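Local coordinates for P35 antigen (Borrelia burgdorferi, PDB 4ALY), which is an outer surface lipoprotein of the Lyme disease spirochaete, critical to ensure infection after a tick bite, at residues N208-E211 against K212-S215. Numbering follows the deposited sequence.
Sequences NDFE and KLTS
Thr214 rests CB and OG1 against the carbonyl oxygen of Phe210, one helical turn back. A chi1 of -73° swings OG1 away from the residue's own carbonyl and back toward the preceding turn, where the hydroxyl reaches Phe210 O at 3.2 Å from Thr214 OG1, a weak bond. The same oxygen takes the backbone N-H of Thr214, 2.9 Å from Thr214 N to Phe210 O, with the donor tilted 22° from the carbonyl plane, so two donors from one residue share it. Bonds of i to i+4 spacing, Leu213 N to Asp209 O at 3.0 Å (177° at the hydrogen) and Lys212 N to Asn208 O at 3.1 Å, mark this as alpha-helix within helix 200-233 of this largely helical, strand-free fold. Leu213 lies beside Phe210 on the inward face: its CD2 approaches the ring obliquely, 4.5 Å from Phe210 CD1, a loose apolar contact. Both are buried by other helices, Phe210 against Ile184 and Ile188 of helix 163-189 and Ile86 of helix 70-95, Leu213 against Met181 of helix 163-189 and Leu267 of helix 254-275. The Lys212 chain, bent at chi3, runs back toward the preceding turn, its CE passing near Asn208 O, and leaves NZ 4.3 Å from Asp209 OD1, too long for a salt bridge, though the opposite charges would probably still attract weakly.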
loop_
_atom_site.group_PDB
_atom_site.type_symbol
_atom_site.label_atom_id
_atom_site.label_comp_id
_atom_site.label_asym_id
_atom_site.label_seq_id
_atom_site.Cartn_x
_atom_site.Cartn_y
_atom_site.Cartn_z
ATOM N N ASN A 208 7.384 -0.240 -17.140
ATOM C CA ASN A 208 8.331 0.206 -16.124
ATOM C C ASN A 208 7.624 0.782 -14.878
ATOM O O ASN A 208 8.088 0.587 -13.761
ATOM C CB ASN A 208 9.345 1.185 -16.722
ATOM C CG ASN A 208 10.347 0.484 -17.653
ATOM O OD1 ASN A 208 10.816 -0.626 -17.361
ATOM N ND2 ASN A 208 10.666 1.114 -18.774
ATOM N N ASP A 209 6.507 1.482 -15.068
ATOM C CA ASP A 209 5.739 1.948 -13.938
ATOM C C ASP A 209 5.412 0.782 -12.961
ATOM O O ASP A 209 5.656 0.893 -11.758
ATOM C CB ASP A 209 4.519 2.702 -14.437
ATOM C CG ASP A 209 4.887 4.126 -14.960
ATOM O OD1 ASP A 209 6.094 4.477 -14.922
ATOM O OD2 ASP A 209 3.976 4.914 -15.364
ATOM N N PHE A 210 4.964 -0.359 -13.483
ATOM C CA PHE A 210 4.728 -1.551 -12.651
ATOM C C PHE A 210 5.921 -1.953 -11.841
ATOM O O PHE A 210 5.784 -2.334 -10.686
ATOM C CB PHE A 210 4.198 -2.765 -13.443
ATOM C CG PHE A 210 2.728 -2.705 -13.656
ATOM C CD1 PHE A 210 1.872 -2.416 -12.552
ATOM C CD2 PHE A 210 2.176 -2.844 -14.927
ATOM C CE1 PHE A 210 0.485 -2.309 -12.711
ATOM C CE2 PHE A 210 0.798 -2.720 -15.102
ATOM C CZ PHE A 210 -0.053 -2.460 -14.005
ATOM N N GLU A 211 7.089 -1.849 -12.441
ATOM C CA GLU A 211 8.324 -2.186 -11.762
ATOM C C GLU A 211 8.672 -1.315 -10.595
ATOM O O GLU A 211 9.217 -1.804 -9.601
ATOM C CB GLU A 211 9.466 -2.139 -12.756
ATOM C CG GLU A 211 10.065 -3.512 -12.973
ATOM C CD GLU A 211 10.550 -3.741 -14.392
ATOM O OE1 GLU A 211 10.752 -2.772 -15.169
ATOM O OE2 GLU A 211 10.724 -4.925 -14.727
ATOM N N LYS A 212 8.422 -0.018 -10.714
ATOM C CA LYS A 212 8.691 0.879 -9.603
ATOM C C LYS A 212 7.665 0.671 -8.497
ATOM O O LYS A 212 8.007 0.616 -7.319
ATOM C CB LYS A 212 8.780 2.334 -10.067
ATOM C CG LYS A 212 10.156 2.628 -10.645
ATOM C CD LYS A 212 10.082 3.739 -11.667
ATOM C CE LYS A 212 10.871 3.410 -12.918
ATOM N NZ LYS A 212 10.301 4.358 -13.892
ATOM N N LEU A 213 6.419 0.509 -8.902
ATOM C CA LEU A 213 5.382 0.133 -7.978
ATOM C C LEU A 213 5.723 -1.097 -7.147
ATOM O O LEU A 213 5.589 -1.026 -5.917
ATOM C CB LEU A 213 4.082 -0.061 -8.726
ATOM C CG LEU A 213 2.953 0.942 -8.493
ATOM C CD1 LEU A 213 3.321 2.276 -7.870
ATOM C CD2 LEU A 213 2.085 1.041 -9.749
ATOM N N THR A 214 6.186 -2.186 -7.804
ATOM C CA THR A 214 6.612 -3.446 -7.146
ATOM C C THR A 214 7.757 -3.148 -6.192
ATOM O O THR A 214 7.871 -3.726 -5.113
ATOM C CB THR A 214 7.077 -4.496 -8.182
ATOM O OG1 THR A 214 5.927 -5.020 -8.871
ATOM C CG2 THR A 214 7.878 -5.688 -7.518
ATOM N N SER A 215 8.604 -2.205 -6.572
ATOM C CA SER A 215 9.780 -1.950 -5.764
ATOM C C SER A 215 9.439 -1.061 -4.525
ATOM O O SER A 215 10.093 -1.154 -3.478
ATOM C CB SER A 215 10.886 -1.405 -6.667
ATOM O OG SER A 215 11.645 -0.444 -6.011
#